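Local atomic coordinates of Tv2483 (Treponema vincentii, PDB entry 6DET), a protein that binds L-arginine with high selectivity as a family 3 solute-binding lipoprotein, and probably delivers it to an ABC transporter for uptake. Residues I40-F45 against C98-F103; Y80-A85 against G94-I99; R143-E148 against A189-L194. All coordinates share one frame; numbering follows the deposited sequence.

Contact 1: I40-F45 against C98-F103; sequences IGVSDF and CIASGF. With ARG (arginine), chain B.
C98 opens the pairing with I40: its SG packs 3.8 Å from I40 CG1, and its carbonyl O accepts the N-H of G41 at 2.9 Å from G41 N. The two strands run parallel, as neighbours in the beta sheet of a periplasmic-type binding-protein lobe, with their N-to-C directions 39° apart. I99 lies opposite G41, between the two bonds that G41 makes, and is itself backbone hydrogen-bonded to A222 of strand 215-223. The next rung comes from A100, whose N donates to G41 O at 3.1 Å, with an angle of 176° at the hydrogen. A100 CB meets I40 CG2, so I40, C98 and A100 share one face, where F66 of helix 61-73 covers all three.

At S101 the chain turns a corner with positive phi, and regular pairing gives way to ligand binding. The S101 hydroxyl sits beside the backbone N of its own residue (chi1 -67°), which brings OG to a packing distance of 3.1 Å from V42 CB; OG is hydrogen-bonded to the S50 hydroxyl. The corner presents two carbonyls to the bound arginine: S101 O takes guanidinium NH2, and G102 O takes the alpha-amino N at 2.7 Å. From the first segment, S43 lays its CB over one face of the F45 ring, while S43 OG accepts arginine NH1 at 2.8 Å.

Contact 2: Y80-A85 against G94-I99; sequences YPIQWA and GVIDCI. With ARG (arginine), chain B.
Y80 and V95 make the outermost of a run of apolar contacts in which no hydrogen bond crosses between 80-85 and 94-99. Y80 CE2 lies 3.7 Å from V95 CG1, the methyl reaching the phenol ring at a slant. I96 meets the same ring differently: its CG2 sits in the ring plane, at the edge, 3.8 Å from Y80 CD2. That methyl has a second neighbour, since I96 CG2 is also 4.1 Å from I82 CG2. In both isoleucines CG1 occupies the position between backbone N and carbonyl carbon (chi1 60° for I82 and 61° for I96), which leaves CG2 beside the backbone N, where the two methyls can meet while the side chains cross at about a right angle. L90 of helix 87-92 packs on I82 and on V95.

The topology is that of a beta-alpha-beta crossover in a solute-binding-protein lobe: strand 76-81 leads through helix 87-92 to strand 98-104, and strand 37-42 lies between the two strands in the sheet. The apolar side chains meet across that middle strand. G94, with positive phi, ends the helix in a Schellman motif.

Aromatic and polar contacts gather at W84. I99 CG2 touches the six-membered ring, 3.5 Å from W84 CZ3, approaching obliquely. The guanidinium of the bound arginine lies against one face of the indole, with NH2 3.3 Å above the plane and displaced toward the rim. The indole N-H is spent on the other end of the ligand: W84 NE1 donates to arginine OXT at 2.9 Å, with an angle of 147° at the hydrogen.

Contact 3: R143-E148 against A189-L194; sequences RTIAVE and AIVVDL. With ARG (arginine), chain B.
A146 uses both of its backbone polar groups on strand 189-193: its N donates to A189 O at 2.9 Å, and its O receives V191 N at 3.0 Å. A longer, weak bond from A189 N to T144 O completes the parallel ladder, part of the sheet in the second lobe of the solute-binding fold. A146 O and A189 O each also receive a CA-H, from I190 and I145. Where the strands draw apart, a water takes over, accepting from E148 N and donating to V191 O at 2.7 Å.

Past the ladder, the strand ends carry two acids that bind the arginine. The E148 carboxylate receives NE on OE1 and NH1 on OE2, both at 2.8 Å, in a two-pronged grip on the guanidinium; its extended chain, with CG anti to N (chi1 -170°), gives the reach. D193 OD2 takes the ligand's alpha-amino N at 2.8 Å and a bond from Y219, while OD1 pairs with K124.

V147 CG1 is 3.8 Å from V191 CG2, the two side chains lying side by side and pointing the same way. Strand 143-148 also pairs with 167-172, and 189-193 with 120-129, while L178 of helix 175-184 covers A146 and I190.

Overall arrangement
Contacts 1 and 2 belong to one lobe of the binding protein, their centres about 7 Å apart, and share C98 and I99. Strand 37-42 joins them: I40 O is 2.8 Å from Y80 N, and V42 O is 2.9 Å from I82 N, both probable hydrogen bonds. Contact 3 lies in the other lobe, its centre about 20 Å from that of contact 1 and about 24 Å from that of contact 2. The arginine sits between the lobes and touches all three contacts. Beside it contacts 1 and 3 meet directly, F45 CE2 lying 3.3 Å from E148 OE2. R109 and S104 add further hydrogen bonds to the ligand.

Contact 1: I40-F45 against C98-F103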
loop_
_atom_site.group_PDB
_atom_site.type_symbol
_atom_site.label_atom_id
_atom_site.label_comp_id
_atom_site.label_asym_id
_atom_site.label_seq_id
_atom_site.Cartn_x
_atom_site.Cartn_y
_atom_site.Cartn_z
ATOM N N ILE A 40 -2.888 14.034 -2.126
ATOM C CA ILE A 40 -2.656 12.650 -1.710
ATOM C C ILE A 40 -2.107 11.924 -2.940
ATOM O O ILE A 40 -2.829 11.750 -3.919
ATOM C CB ILE A 40 -3.948 11.972 -1.214
ATOM C CG1 ILE A 40 -4.602 12.765 -0.063
ATOM C CG2 ILE A 40 -3.677 10.522 -0.792
ATOM C CD1 ILE A 40 -5.901 13.420 -0.482
ATOM N N GLY A 41 -0.831 11.552 -2.921
ATOM C CA GLY A 41 -0.251 10.801 -4.022
ATOM C C GLY A 41 -0.678 9.347 -3.957
ATOM O O GLY A 41 -0.618 8.720 -2.895
ATOM N N VAL A 42 -1.090 8.800 -5.103
ATOM C CA VAL A 42 -1.556 7.418 -5.160
ATOM C C VAL A 42 -1.022 6.779 -6.428
ATOM O O VAL A 42 -0.865 7.437 -7.465
ATOM C CB VAL A 42 -3.105 7.309 -5.139
ATOM C CG1 VAL A 42 -3.665 7.712 -3.770
ATOM C CG2 VAL A 42 -3.714 8.191 -6.221
ATOM N N SER A 43 -0.788 5.469 -6.340
ATOM C CA SER A 43 -0.789 4.642 -7.538
ATOM C C SER A 43 -2.244 4.308 -7.855
ATOM O O SER A 43 -2.947 3.717 -7.033
ATOM C CB SER A 43 0.026 3.373 -7.313
ATOM O OG SER A 43 1.428 3.616 -7.126
ATOM N N ASP A 44 -2.702 4.659 -9.048
ATOM C CA ASP A 44 -4.125 4.597 -9.348
ATOM C C ASP A 44 -4.545 3.263 -9.965
ATOM O O ASP A 44 -5.585 3.206 -10.631
ATOM C CB ASP A 44 -4.504 5.752 -10.269
ATOM C CG ASP A 44 -3.942 5.593 -11.650
ATOM O OD1 ASP A 44 -3.076 4.713 -11.865
ATOM O OD2 ASP A 44 -4.393 6.335 -12.534
ATOM N N PHE A 45 -3.771 2.197 -9.726
ATOM C CA PHE A 45 -4.074 0.855 -10.201
ATOM C C PHE A 45 -4.091 -0.168 -9.068
ATOM O O PHE A 45 -4.086 -1.371 -9.341
ATOM C CB PHE A 45 -3.046 0.419 -11.265
ATOM C CG PHE A 45 -1.603 0.606 -10.834
ATOM C CD1 PHE A 45 -0.879 1.721 -11.224
ATOM C CD2 PHE A 45 -0.985 -0.322 -9.997
ATOM C CE1 PHE A 45 0.452 1.888 -10.827
ATOM C CE2 PHE A 45 0.339 -0.145 -9.580
ATOM C CZ PHE A 45 1.054 0.954 -9.991
ATOM N N CYS A 98 1.279 13.785 0.961
ATOM C CA CYS A 98 1.310 12.496 1.642
ATOM C C CYS A 98 1.172 11.412 0.586
ATOM O O CYS A 98 0.893 11.695 -0.588
ATOM C CB CYS A 98 0.206 12.398 2.687
ATOM S SG CYS A 98 -1.459 12.461 2.048
ATOM N N ILE A 99 1.390 10.165 1.015
ATOM C CA ILE A 99 1.401 9.004 0.121
ATOM C C ILE A 99 0.479 7.948 0.712
ATOM O O ILE A 99 0.582 7.639 1.901
ATOM C CB ILE A 99 2.807 8.401 -0.043
ATOM C CG1 ILE A 99 3.840 9.466 -0.443
ATOM C CG2 ILE A 99 2.771 7.298 -1.120
ATOM C CD1 ILE A 99 5.271 9.038 -0.174
ATOM N N ALA A 100 -0.455 7.455 -0.099
ATOM C CA ALA A 100 -1.345 6.367 0.285
ATOM C C ALA A 100 -1.132 5.231 -0.730
ATOM O O ALA A 100 0.005 5.003 -1.147
ATOM C CB ALA A 100 -2.789 6.881 0.365
ATOM N N SER A 101 -2.185 4.501 -1.106
ATOM C CA SER A 101 -2.078 3.348 -2.018
ATOM C C SER A 101 -1.383 2.149 -1.384
ATOM O O SER A 101 -0.668 1.403 -2.061
ATOM C CB SER A 101 -1.366 3.735 -3.331
ATOM O OG SER A 101 -2.197 4.618 -3.987
ATOM N N GLY A 102 -1.604 1.925 -0.082
ATOM C CA GLY A 102 -1.059 0.738 0.556
ATOM C C GLY A 102 0.415 0.862 0.897
ATOM O O GLY A 102 1.208 -0.040 0.629
ATOM N N PHE A 103 0.796 1.997 1.485
ATOM C CA PHE A 103 2.183 2.270 1.844
ATOM C C PHE A 103 2.578 1.480 3.099
ATOM O O PHE A 103 2.025 1.713 4.186
ATOM C CB PHE A 103 2.336 3.788 2.047
ATOM C CG PHE A 103 3.763 4.249 2.249
ATOM C CD1 PHE A 103 4.460 4.872 1.216
ATOM C CD2 PHE A 103 4.391 4.116 3.485
ATOM C CE1 PHE A 103 5.759 5.287 1.407
ATOM C CE2 PHE A 103 5.699 4.538 3.664
ATOM C CZ PHE A 103 6.376 5.133 2.621
HETATM N N ARG B . 3.054 -1.851 0.044
HETATM C CA ARG B . 3.759 -1.356 -1.167
HETATM C C ARG B . 4.767 -0.286 -0.762
HETATM O O ARG B . 4.612 0.291 0.331
HETATM C CB ARG B . 2.772 -0.777 -2.179
HETATM C CG ARG B . 1.827 -1.802 -2.796
HETATM C CD ARG B . 0.793 -1.197 -3.742
HETATM N NE ARG B . 1.443 -0.617 -4.900
HETATM C CZ ARG B . 1.566 0.685 -5.134
HETATM N NH1 ARG B . 2.233 1.067 -6.226
HETATM N NH2 ARG B . 1.059 1.590 -4.295
HETATM O OXT ARG B . 5.699 0.004 -1.525
#

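Contact 2: Y80-A85 against G94-I99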
loop_
_atom_site.group_PDB
_atom_site.type_symbol
_atom_site.label_atom_id
_atom_site.label_comp_id
_atom_site.label_asym_id
_atom_site.label_seq_id
_atom_site.Cartn_x
_atom_site.Cartn_y
_atom_site.Cartn_z
ATOM N N TYR A 80 -3.637 12.515 -6.537
ATOM C CA TYR A 80 -2.688 12.810 -7.597
ATOM C C TYR A 80 -1.994 11.518 -7.986
ATOM O O TYR A 80 -1.245 10.951 -7.170
ATOM C CB TYR A 80 -1.650 13.854 -7.181
ATOM C CG TYR A 80 -0.774 14.250 -8.368
ATOM C CD1 TYR A 80 -1.337 14.458 -9.629
ATOM C CD2 TYR A 80 0.602 14.390 -8.246
ATOM C CE1 TYR A 80 -0.564 14.796 -10.723
ATOM C CE2 TYR A 80 1.388 14.735 -9.347
ATOM C CZ TYR A 80 0.793 14.935 -10.582
ATOM O OH TYR A 80 1.541 15.273 -11.688
ATOM N N PRO A 81 -2.218 11.003 -9.186
ATOM C CA PRO A 81 -1.509 9.787 -9.599
ATOM C C PRO A 81 -0.019 10.050 -9.744
ATOM O O PRO A 81 0.397 10.962 -10.466
ATOM C CB PRO A 81 -2.153 9.435 -10.942
ATOM C CG PRO A 81 -3.461 10.138 -10.956
ATOM C CD PRO A 81 -3.279 11.380 -10.137
ATOM N N ILE A 82 0.779 9.217 -9.091
ATOM C CA ILE A 82 2.230 9.321 -9.105
ATOM C C ILE A 82 2.854 8.052 -9.662
ATOM O O ILE A 82 2.227 6.987 -9.732
ATOM C CB ILE A 82 2.815 9.601 -7.722
ATOM C CG1 ILE A 82 2.446 8.484 -6.727
ATOM C CG2 ILE A 82 2.310 10.978 -7.202
ATOM C CD1 ILE A 82 3.230 8.533 -5.421
ATOM N N GLN A 83 4.116 8.197 -10.063
ATOM C CA GLN A 83 5.007 7.069 -10.324
ATOM C C GLN A 83 5.564 6.598 -8.984
ATOM O O GLN A 83 6.199 7.378 -8.267
ATOM C CB GLN A 83 6.138 7.486 -11.262
ATOM C CG GLN A 83 7.109 6.382 -11.602
ATOM C CD GLN A 83 6.450 5.279 -12.391
ATOM O OE1 GLN A 83 6.146 4.208 -11.860
ATOM N NE2 GLN A 83 6.209 5.541 -13.666
ATOM N N TRP A 84 5.306 5.339 -8.615
ATOM C CA TRP A 84 5.614 4.933 -7.253
ATOM C C TRP A 84 7.085 5.153 -6.928
ATOM O O TRP A 84 7.428 5.497 -5.789
ATOM C CB TRP A 84 5.235 3.458 -7.046
ATOM C CG TRP A 84 5.153 3.023 -5.590
ATOM C CD1 TRP A 84 5.928 2.059 -4.969
ATOM C CD2 TRP A 84 4.231 3.485 -4.594
ATOM N NE1 TRP A 84 5.553 1.921 -3.657
ATOM C CE2 TRP A 84 4.517 2.778 -3.400
ATOM C CE3 TRP A 84 3.202 4.428 -4.587
ATOM C CZ2 TRP A 84 3.819 2.992 -2.218
ATOM C CZ3 TRP A 84 2.493 4.639 -3.399
ATOM C CH2 TRP A 84 2.811 3.920 -2.232
ATOM N N ALA A 85 7.973 4.920 -7.908
ATOM C CA ALA A 85 9.411 5.019 -7.667
ATOM C C ALA A 85 9.843 6.443 -7.348
ATOM O O ALA A 85 10.922 6.637 -6.777
ATOM C CB ALA A 85 10.191 4.522 -8.890
ATOM N N GLY A 94 7.367 18.701 -2.396
ATOM C CA GLY A 94 6.090 19.365 -2.213
ATOM C C GLY A 94 5.079 19.205 -3.326
ATOM O O GLY A 94 4.042 19.881 -3.292
ATOM N N VAL A 95 5.343 18.340 -4.313
ATOM C CA VAL A 95 4.340 18.059 -5.334
ATOM C C VAL A 95 3.118 17.395 -4.713
ATOM O O VAL A 95 1.977 17.693 -5.100
ATOM C CB VAL A 95 4.939 17.193 -6.460
ATOM C CG1 VAL A 95 3.859 16.852 -7.486
ATOM C CG2 VAL A 95 6.104 17.926 -7.113
ATOM N N ILE A 96 3.336 16.478 -3.761
ATOM C CA ILE A 96 2.275 15.883 -2.956
ATOM C C ILE A 96 2.532 16.211 -1.489
ATOM O O ILE A 96 3.627 16.618 -1.104
ATOM C CB ILE A 96 2.169 14.372 -3.152
ATOM C CG1 ILE A 96 3.476 13.690 -2.723
ATOM C CG2 ILE A 96 1.896 14.126 -4.641
ATOM C CD1 ILE A 96 3.559 12.127 -3.015
ATOM N N ASP A 97 1.502 15.988 -0.670
ATOM C CA ASP A 97 1.588 16.198 0.780
ATOM C C ASP A 97 1.690 14.893 1.561
ATOM O O ASP A 97 2.117 14.905 2.728
ATOM C CB ASP A 97 0.364 16.981 1.276
ATOM C CG ASP A 97 0.312 18.400 0.705
ATOM O OD1 ASP A 97 1.366 19.068 0.667
ATOM O OD2 ASP A 97 -0.779 18.849 0.305
ATOM N N CYS A 98 1.279 13.785 0.961
ATOM C CA CYS A 98 1.310 12.496 1.642
ATOM C C CYS A 98 1.172 11.412 0.586
ATOM O O CYS A 98 0.893 11.695 -0.588
ATOM C CB CYS A 98 0.206 12.398 2.687
ATOM S SG CYS A 98 -1.459 12.461 2.048
ATOM N N ILE A 99 1.390 10.165 1.015
ATOM C CA ILE A 99 1.401 9.004 0.121
ATOM C C ILE A 99 0.479 7.948 0.712
ATOM O O ILE A 99 0.582 7.639 1.901
ATOM C CB ILE A 99 2.807 8.401 -0.043
ATOM C CG1 ILE A 99 3.840 9.466 -0.443
ATOM C CG2 ILE A 99 2.771 7.298 -1.120
ATOM C CD1 ILE A 99 5.271 9.038 -0.174
HETATM N N ARG B . 3.054 -1.851 0.044
HETATM C CA ARG B . 3.759 -1.356 -1.167
HETATM C C ARG B . 4.767 -0.286 -0.762
HETATM O O ARG B . 4.612 0.291 0.331
HETATM C CB ARG B . 2.772 -0.777 -2.179
HETATM C CG ARG B . 1.827 -1.802 -2.796
HETATM C CD ARG B . 0.793 -1.197 -3.742
HETATM N NE ARG B . 1.443 -0.617 -4.900
HETATM C CZ ARG B . 1.566 0.685 -5.134
HETATM N NH1 ARG B . 2.233 1.067 -6.226
HETATM N NH2 ARG B . 1.059 1.590 -4.295
HETATM O OXT ARG B . 5.699 0.004 -1.525
#

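Contact 3: R143-E148 against A189-L194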
loop_
_atom_site.group_PDB
_atom_site.type_symbol
_atom_site.label_atom_id
_atom_site.label_comp_id
_atom_site.label_asym_id
_atom_site.label_seq_id
_atom_site.Cartn_x
_atom_site.Cartn_y
_atom_site.Cartn_z
ATOM N N ARG A 143 14.862 -19.665 -9.097
ATOM C CA ARG A 143 13.745 -19.216 -9.907
ATOM C C ARG A 143 13.880 -17.719 -10.137
ATOM O O ARG A 143 14.703 -17.046 -9.521
ATOM C CB ARG A 143 12.405 -19.504 -9.225
ATOM C CG ARG A 143 12.176 -20.943 -8.821
ATOM C CD ARG A 143 11.867 -21.841 -9.993
ATOM N NE ARG A 143 11.483 -23.160 -9.512
ATOM C CZ ARG A 143 11.298 -24.224 -10.287
ATOM N NH1 ARG A 143 11.459 -24.135 -11.602
ATOM N NH2 ARG A 143 10.950 -25.380 -9.741
ATOM N N THR A 144 13.036 -17.206 -11.017
ATOM C CA THR A 144 12.882 -15.773 -11.215
ATOM C C THR A 144 11.568 -15.323 -10.606
ATOM O O THR A 144 10.513 -15.898 -10.893
ATOM C CB THR A 144 12.923 -15.447 -12.706
ATOM O OG1 THR A 144 14.206 -15.813 -13.202
ATOM C CG2 THR A 144 12.671 -13.966 -12.966
ATOM N N ILE A 145 11.623 -14.274 -9.791
ATOM C CA ILE A 145 10.453 -13.793 -9.078
ATOM C C ILE A 145 10.292 -12.312 -9.365
ATOM O O ILE A 145 11.255 -11.543 -9.251
ATOM C CB ILE A 145 10.562 -14.029 -7.564
ATOM C CG1 ILE A 145 10.852 -15.510 -7.298
ATOM C CG2 ILE A 145 9.276 -13.531 -6.870
ATOM C CD1 ILE A 145 11.010 -15.851 -5.840
ATOM N N ALA A 146 9.082 -11.916 -9.742
ATOM C CA ALA A 146 8.809 -10.532 -10.112
ATOM C C ALA A 146 8.226 -9.806 -8.913
ATOM O O ALA A 146 7.435 -10.368 -8.144
ATOM C CB ALA A 146 7.846 -10.425 -11.301
ATOM N N VAL A 147 8.636 -8.553 -8.762
ATOM C CA VAL A 147 8.135 -7.697 -7.694
ATOM C C VAL A 147 7.828 -6.342 -8.304
ATOM O O VAL A 147 8.431 -5.936 -9.303
ATOM C CB VAL A 147 9.139 -7.567 -6.525
ATOM C CG1 VAL A 147 9.547 -8.947 -6.022
ATOM C CG2 VAL A 147 10.374 -6.737 -6.929
ATOM N N GLU A 148 6.883 -5.641 -7.708
ATOM C CA GLU A 148 6.680 -4.246 -8.074
ATOM C C GLU A 148 7.887 -3.408 -7.621
ATOM O O GLU A 148 8.379 -3.545 -6.494
ATOM C CB GLU A 148 5.362 -3.749 -7.473
ATOM C CG GLU A 148 4.939 -2.393 -7.974
ATOM C CD GLU A 148 3.600 -1.895 -7.388
ATOM O OE1 GLU A 148 3.103 -2.412 -6.352
ATOM O OE2 GLU A 148 3.057 -0.928 -7.966
ATOM N N ALA A 189 7.298 -16.857 -10.231
ATOM C CA ALA A 189 6.468 -16.436 -9.119
ATOM C C ALA A 189 6.500 -14.920 -9.055
ATOM O O ALA A 189 7.373 -14.284 -9.653
ATOM C CB ALA A 189 6.957 -17.016 -7.806
ATOM N N ILE A 190 5.562 -14.362 -8.281
ATOM C CA ILE A 190 5.484 -12.929 -8.013
ATOM C C ILE A 190 5.209 -12.700 -6.534
ATOM O O ILE A 190 4.635 -13.547 -5.840
ATOM C CB ILE A 190 4.398 -12.228 -8.848
ATOM C CG1 ILE A 190 2.990 -12.624 -8.374
ATOM C CG2 ILE A 190 4.608 -12.516 -10.339
ATOM C CD1 ILE A 190 1.862 -11.979 -9.133
ATOM N N VAL A 191 5.596 -11.520 -6.074
ATOM C CA VAL A 191 5.252 -11.019 -4.737
ATOM C C VAL A 191 4.125 -10.008 -4.883
ATOM O O VAL A 191 4.199 -9.092 -5.719
ATOM C CB VAL A 191 6.459 -10.366 -4.043
ATOM C CG1 VAL A 191 6.037 -9.796 -2.671
ATOM C CG2 VAL A 191 7.554 -11.338 -3.868
ATOM N N VAL A 192 3.080 -10.159 -4.070
ATOM C CA VAL A 192 1.992 -9.193 -4.018
ATOM C C VAL A 192 1.649 -8.976 -2.552
ATOM O O VAL A 192 2.060 -9.747 -1.676
ATOM C CB VAL A 192 0.752 -9.655 -4.811
ATOM C CG1 VAL A 192 1.084 -9.789 -6.299
ATOM C CG2 VAL A 192 0.235 -11.004 -4.302
ATOM N N ASP A 193 0.919 -7.889 -2.280
ATOM C CA ASP A 193 0.409 -7.645 -0.935
ATOM C C ASP A 193 -0.930 -8.349 -0.793
ATOM O O ASP A 193 -1.796 -8.259 -1.676
ATOM C CB ASP A 193 0.220 -6.155 -0.610
ATOM C CG ASP A 193 1.523 -5.378 -0.478
ATOM O OD1 ASP A 193 2.621 -5.967 -0.462
ATOM O OD2 ASP A 193 1.431 -4.123 -0.353
ATOM N N LEU A 194 -1.093 -9.055 0.326
ATOM C CA LEU A 194 -2.366 -9.695 0.619
ATOM C C LEU A 194 -3.539 -8.733 0.476
ATOM O O LEU A 194 -4.554 -9.075 -0.142
ATOM C CB LEU A 194 -2.325 -10.279 2.038
ATOM C CG LEU A 194 -3.593 -10.993 2.493
ATOM C CD1 LEU A 194 -3.846 -12.215 1.634
ATOM C CD2 LEU A 194 -3.437 -11.393 3.958
HETATM N N ARG B . 3.054 -1.851 0.044
HETATM C CA ARG B . 3.759 -1.356 -1.167
HETATM C C ARG B . 4.767 -0.286 -0.762
HETATM O O ARG B . 4.612 0.291 0.331
HETATM C CB ARG B . 2.772 -0.777 -2.179
HETATM C CG ARG B . 1.827 -1.802 -2.796
HETATM C CD ARG B . 0.793 -1.197 -3.742
HETATM N NE ARG B . 1.443 -0.617 -4.900
HETATM C CZ ARG B . 1.566 0.685 -5.134
HETATM N NH1 ARG B . 2.233 1.067 -6.226
HETATM N NH2 ARG B . 1.059 1.590 -4.295
HETATM O OXT ARG B . 5.699 0.004 -1.525
HETATM O O HOH W 1 5.139 -6.586 -5.598
#